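Local coordinates for protein type IV pilus biogenesis factor PilY1 (Pseudomonas aeruginosa, PDB 3HX6) that promotes type IV pilus assembly, twitching motility and adhesion to host cells, and probably regulates pilus retraction through calcium binding and release, at residues 77-80 with 81-84; 499-502 with 503-507. The protein carries 3 engineered substitutions. One frame throughout, in Å; residues are numbered along the deposited sequence.

Interactions 1 and 2 come in series along the C-terminal domain of PilY1 and do not touch within one chain: their centres lie 36 Å apart and their nearest atoms about 25 Å. Interaction 1 lies on helix 74-82 in the beta-propeller; interaction 2 shapes the loop between strands 477-483 and 510-511. Neither reaches the calcium site at Asp258, Asn260, Asp262, Val264 and Asp266. They are related instead through the second subunit of the assembly: Arg500 of one chain packs on Ser75 of the other and has a long, weak ion pair with its Glu79, so the helix carrying interaction 1 faces the loop of interaction 2 across the subunit interface.

Interaction 1: residues 77-80 with 81-84; sequences FAEA and QKTR
The C-terminal part of helix 74-82 is where Phe77 and Gln81 meet, one helical turn apart. Gln81 N donates to Phe77 O at 3.1 Å, an alpha-helical i to i+4 bond. Lys82 N also donates to Glu79 O, three residues back, at 3.1 Å, and Thr83 N makes a weak bond to Ala80 O. Arg84 N to Gln81 O, also 3.1 Å, adds a further bond of this kind.

The main side-chain contact is a CH-pi one. With CG of Phe77 anti to its N (chi1 177°), the ring swings to where Gln81 can lie on it, and Gln81 CG stands 3.9 Å from the ring centroid of Phe77, 17° off the normal. A bend at chi2 carries the amide across the same ring, so that Gln81 OE1 comes 3.4 Å from Phe77 CE1, displaced toward the rim. Ring and amide planes are 43° apart. Gln81 CD also lies over a guanidinium face of Arg84. Glu79 and Lys82 lie side by side, but the position of Glu79 OE2 is doubtful; Glu79 has a long, weak ion pair with Arg500 of the second subunit.

Thr172, in the loop between strands 165-170 and 178-184, touches both Phe77 and Gln81. Arg84 ties this stretch to its surroundings, bonding to Gly56 O beside strand 54-55, to Thr153 in strand 150-158 and to Thr172 O.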
ATOM      1  N   PHE A  77      -3.422 -15.676  13.921  1.00 28.72           N
ATOM      2  CA  PHE A  77      -3.913 -14.488  14.605  1.00 25.64           C
ATOM      3  C   PHE A  77      -4.200 -13.433  13.551  1.00 24.76           C
ATOM      4  O   PHE A  77      -5.231 -12.771  13.585  1.00 23.95           O
ATOM      5  CB  PHE A  77      -2.864 -13.939  15.568  1.00 24.88           C
ATOM      6  CG  PHE A  77      -3.285 -12.670  16.260  1.00 22.18           C
ATOM      7  CD1 PHE A  77      -4.162 -12.709  17.336  1.00 21.99           C
ATOM      8  CD2 PHE A  77      -2.810 -11.437  15.828  1.00 21.49           C
ATOM      9  CE1 PHE A  77      -4.555 -11.536  17.979  1.00 21.84           C
ATOM     10  CE2 PHE A  77      -3.197 -10.262  16.462  1.00 17.87           C
ATOM     11  CZ  PHE A  77      -4.072 -10.315  17.538  1.00 20.42           C
ATOM     12  N   ALA A  78      -3.267 -13.273  12.622  1.00 25.84           N
ATOM     13  CA  ALA A  78      -3.414 -12.292  11.552  1.00 29.85           C
ATOM     14  C   ALA A  78      -4.663 -12.607  10.737  1.00 31.89           C
ATOM     15  O   ALA A  78      -5.470 -11.718  10.449  1.00 32.59           O
ATOM     16  CB  ALA A  78      -2.180 -12.307  10.654  1.00 29.18           C
ATOM     17  N   GLU A  79      -4.824 -13.876  10.377  1.00 33.23           N
ATOM     18  CA  GLU A  79      -5.982 -14.305   9.602  1.00 35.30           C
ATOM     19  C   GLU A  79      -7.274 -13.932  10.309  1.00 36.29           C
ATOM     20  O   GLU A  79      -8.209 -13.431   9.689  1.00 36.44           O
ATOM     21  CB  GLU A  79      -5.945 -15.818   9.377  1.00 37.49           C
ATOM     22  CG  GLU A  79      -4.995 -16.267   8.276  1.00 41.23           C
ATOM     23  CD  GLU A  79      -5.407 -15.753   6.909  1.00 42.38           C
ATOM     24  OE1 GLU A  79      -6.568 -15.986   6.509  1.00 43.95           O
ATOM     25  OE2 GLU A  79      -4.569 -15.119   6.234  1.00 42.94           O
ATOM     26  N   ALA A  80      -7.320 -14.182  11.613  1.00 36.94           N
ATOM     27  CA  ALA A  80      -8.503 -13.872  12.400  1.00 37.43           C
ATOM     28  C   ALA A  80      -8.840 -12.386  12.355  1.00 38.97           C
ATOM     29  O   ALA A  80     -10.006 -12.008  12.234  1.00 40.85           O
ATOM     30  CB  ALA A  80      -8.295 -14.312  13.839  1.00 37.35           C
ATOM     31  N   GLN A  81      -7.816 -11.545  12.432  1.00 38.49           N
ATOM     32  CA  GLN A  81      -8.015 -10.102  12.430  1.00 38.72           C
ATOM     33  C   GLN A  81      -8.334  -9.507  11.064  1.00 40.12           C
ATOM     34  O   GLN A  81      -8.671  -8.329  10.961  1.00 40.56           O
ATOM     35  CB  GLN A  81      -6.790  -9.417  13.035  1.00 35.55           C
ATOM     36  CG  GLN A  81      -6.299 -10.112  14.294  1.00 33.73           C
ATOM     37  CD  GLN A  81      -7.419 -10.411  15.276  1.00 33.36           C
ATOM     38  OE1 GLN A  81      -7.353 -11.377  16.037  1.00 33.66           O
ATOM     39  NE2 GLN A  81      -8.448  -9.576  15.274  1.00 33.57           N
ATOM     40  N   LYS A  82      -8.229 -10.314  10.013  1.00 42.46           N
ATOM     41  CA  LYS A  82      -8.543  -9.828   8.673  1.00 44.05           C
ATOM     42  C   LYS A  82     -10.018  -9.453   8.631  1.00 43.89           C
ATOM     43  O   LYS A  82     -10.423  -8.552   7.900  1.00 44.51           O
ATOM     44  CB  LYS A  82      -8.276 -10.911   7.630  1.00 46.02           C
ATOM     45  CG  LYS A  82      -6.821 -11.103   7.267  1.00 47.88           C
ATOM     46  CD  LYS A  82      -6.675 -12.261   6.288  1.00 50.02           C
ATOM     47  CE  LYS A  82      -5.261 -12.356   5.744  1.00 51.38           C
ATOM     48  NZ  LYS A  82      -4.907 -11.157   4.934  1.00 53.81           N
ATOM     49  N   THR A  83     -10.809 -10.156   9.433  1.00 44.72           N
ATOM     50  CA  THR A  83     -12.248  -9.939   9.502  1.00 44.93           C
ATOM     51  C   THR A  83     -12.696  -9.198  10.763  1.00 44.47           C
ATOM     52  O   THR A  83     -13.894  -9.114  11.047  1.00 44.00           O
ATOM     53  CB  THR A  83     -12.996 -11.291   9.417  1.00 46.45           C
ATOM     54  OG1 THR A  83     -14.377 -11.103   9.751  1.00 50.36           O
ATOM     55  CG2 THR A  83     -12.375 -12.305  10.366  1.00 46.17           C
ATOM     56  N   ARG A  84     -11.744  -8.656  11.518  1.00 42.74           N
ATOM     57  CA  ARG A  84     -12.084  -7.930  12.739  1.00 40.10           C
ATOM     58  C   ARG A  84     -12.733  -6.583  12.432  1.00 39.58           C
ATOM     59  O   ARG A  84     -12.274  -5.842  11.560  1.00 38.25           O
ATOM     60  CB  ARG A  84     -10.835  -7.715  13.601  1.00 38.20           C
ATOM     61  CG  ARG A  84     -11.085  -6.881  14.854  1.00 34.10           C
ATOM     62  CD  ARG A  84      -9.907  -6.940  15.812  1.00 30.97           C
ATOM     63  NE  ARG A  84      -8.651  -6.533  15.189  1.00 27.92           N
ATOM     64  CZ  ARG A  84      -7.473  -6.582  15.800  1.00 24.75           C
ATOM     65  NH1 ARG A  84      -7.396  -7.017  17.048  1.00 24.34           N
ATOM     66  NH2 ARG A  84      -6.373  -6.203  15.166  1.00 23.51           N
TER

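Interaction 2: residues 499-502 with 503-507; sequences ARQG and VVDSK
The amide of Gln501 carries the aliphatic part of Lys507 on one face: Lys507 CD sits 3.4 Å from Gln501 CD, and the two side chains cross at about a right angle. At the amide's nitrogen edge, Gln501 NE2 donates to Ala499 O at 3.0 Å, with the acceptor near the amide plane. A bend at chi2 (-59°) folds the glutamine back to make this bond. The carboxylate of Asp505 is turned 48° from the amide, and its OD2 lies 3.8 Å from Gln501 CG. On its anti side, Asp505 OD1 accepts Lys507 N at 2.8 Å, which makes an Asx turn leading into the 3-10 segment at 506-507.

Ala499 CB meets Lys507 CB at 3.9 Å, bringing the two ends of 499-507 together. Gly502, at the bend, has a positive phi (95°), where a CB would press against the carbonyl O of Gln501. Asp497 accepts the backbone N-H of both Gln501 and Gly502, while Gln501 and Val503 pack on Tyr63 of the second subunit.

One water joins the polar ends: it donates to Asp505 OD2 (2.6 Å) and accepts a weak bond from Lys507 NZ, while its distance to Gln501 OE1, 2.4 Å, is improbably short and that link doubtful. With both carboxylate oxygens acting as acceptors, Asp505 is probably ionised, and the ammonium of Lys507 would support that charge through the water.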
ATOM      1  N   ALA A 499       3.090  19.263  -5.154  1.00 22.43           N
ATOM      2  CA  ALA A 499       2.277  19.627  -6.305  1.00 23.49           C
ATOM      3  C   ALA A 499       1.057  18.746  -6.552  1.00 25.69           C
ATOM      4  O   ALA A 499       0.414  18.867  -7.593  1.00 26.72           O
ATOM      5  CB  ALA A 499       3.156  19.645  -7.543  1.00 22.68           C
ATOM      6  N   ARG A 500       0.731  17.874  -5.605  1.00 26.92           N
ATOM      7  CA  ARG A 500      -0.411  16.977  -5.761  1.00 28.28           C
ATOM      8  C   ARG A 500      -0.316  16.200  -7.076  1.00 28.50           C
ATOM      9  O   ARG A 500      -1.311  16.041  -7.785  1.00 31.45           O
ATOM     10  CB  ARG A 500      -1.726  17.766  -5.738  1.00 29.59           C
ATOM     11  CG  ARG A 500      -2.064  18.396  -4.400  1.00 31.39           C
ATOM     12  CD  ARG A 500      -3.426  19.059  -4.441  1.00 33.65           C
ATOM     13  NE  ARG A 500      -3.768  19.657  -3.157  1.00 37.31           N
ATOM     14  CZ  ARG A 500      -4.870  20.362  -2.925  1.00 39.17           C
ATOM     15  NH1 ARG A 500      -5.755  20.564  -3.895  1.00 41.60           N
ATOM     16  NH2 ARG A 500      -5.086  20.868  -1.718  1.00 39.78           N
ATOM     17  N   GLN A 501       0.879  15.718  -7.396  1.00 27.30           N
ATOM     18  CA  GLN A 501       1.104  14.967  -8.625  1.00 25.89           C
ATOM     19  C   GLN A 501       0.865  13.468  -8.475  1.00 26.30           C
ATOM     20  O   GLN A 501       0.598  12.774  -9.456  1.00 22.99           O
ATOM     21  CB  GLN A 501       2.535  15.187  -9.120  1.00 26.17           C
ATOM     22  CG  GLN A 501       2.822  16.598  -9.573  1.00 26.34           C
ATOM     23  CD  GLN A 501       1.915  17.022 -10.702  1.00 29.09           C
ATOM     24  OE1 GLN A 501       1.971  16.463 -11.797  1.00 30.27           O
ATOM     25  NE2 GLN A 501       1.061  18.004 -10.441  1.00 31.04           N
ATOM     26  N   GLY A 502       0.959  12.967  -7.248  1.00 24.89           N
ATOM     27  CA  GLY A 502       0.779  11.542  -7.042  1.00 26.45           C
ATOM     28  C   GLY A 502       2.150  10.897  -7.046  1.00 27.81           C
ATOM     29  O   GLY A 502       2.299   9.696  -6.838  1.00 28.80           O
ATOM     30  N   VAL A 503       3.160  11.715  -7.313  1.00 28.89           N
ATOM     31  CA  VAL A 503       4.545  11.267  -7.309  1.00 29.51           C
ATOM     32  C   VAL A 503       5.425  12.446  -6.950  1.00 27.29           C
ATOM     33  O   VAL A 503       5.018  13.600  -7.072  1.00 27.10           O
ATOM     34  CB  VAL A 503       4.998  10.711  -8.672  1.00 30.58           C
ATOM     35  CG1 VAL A 503       4.383   9.343  -8.891  1.00 35.52           C
ATOM     36  CG2 VAL A 503       4.616  11.676  -9.788  1.00 30.72           C
ATOM     37  N   VAL A 504       6.632  12.144  -6.500  1.00 27.30           N
ATOM     38  CA  VAL A 504       7.573  13.172  -6.103  1.00 26.64           C
ATOM     39  C   VAL A 504       8.489  13.537  -7.267  1.00 27.25           C
ATOM     40  O   VAL A 504       9.366  12.761  -7.642  1.00 25.41           O
ATOM     41  CB  VAL A 504       8.435  12.687  -4.916  1.00 25.68           C
ATOM     42  CG1 VAL A 504       9.252  13.837  -4.362  1.00 24.99           C
ATOM     43  CG2 VAL A 504       7.546  12.099  -3.834  1.00 27.42           C
ATOM     44  N   ASP A 505       8.275  14.718  -7.838  1.00 28.40           N
ATOM     45  CA  ASP A 505       9.100  15.182  -8.949  1.00 30.25           C
ATOM     46  C   ASP A 505       9.496  16.643  -8.771  1.00 29.61           C
ATOM     47  O   ASP A 505       9.128  17.276  -7.781  1.00 29.52           O
ATOM     48  CB  ASP A 505       8.370  14.997 -10.287  1.00 33.53           C
ATOM     49  CG  ASP A 505       7.025  15.698 -10.329  1.00 36.28           C
ATOM     50  OD1 ASP A 505       6.937  16.865  -9.886  1.00 36.91           O
ATOM     51  OD2 ASP A 505       6.055  15.080 -10.818  1.00 40.71           O
ATOM     52  N   SER A 506      10.234  17.169  -9.744  1.00 28.13           N
ATOM     53  CA  SER A 506      10.723  18.547  -9.714  1.00 27.60           C
ATOM     54  C   SER A 506       9.654  19.630  -9.572  1.00 26.30           C
ATOM     55  O   SER A 506       9.974  20.767  -9.226  1.00 27.02           O
ATOM     56  CB  SER A 506      11.554  18.830 -10.970  1.00 28.82           C
ATOM     57  OG  SER A 506      10.740  18.786 -12.126  1.00 29.88           O
ATOM     58  N   LYS A 507       8.397  19.294  -9.851  1.00 24.17           N
ATOM     59  CA  LYS A 507       7.318  20.264  -9.722  1.00 22.77           C
ATOM     60  C   LYS A 507       7.185  20.724  -8.267  1.00 23.17           C
ATOM     61  O   LYS A 507       6.568  21.754  -7.979  1.00 22.02           O
ATOM     62  CB  LYS A 507       5.992  19.652 -10.167  1.00 25.02           C
ATOM     63  CG  LYS A 507       5.781  19.578 -11.672  1.00 27.14           C
ATOM     64  CD  LYS A 507       4.396  19.008 -11.976  1.00 29.56           C
ATOM     65  CE  LYS A 507       4.058  19.099 -13.452  1.00 30.27           C
ATOM     66  NZ  LYS A 507       5.057  18.373 -14.271  1.00 32.55           N
TER
HETATM   67  O   HOH W   1       4.131  15.635 -12.553  1.00 42.66           O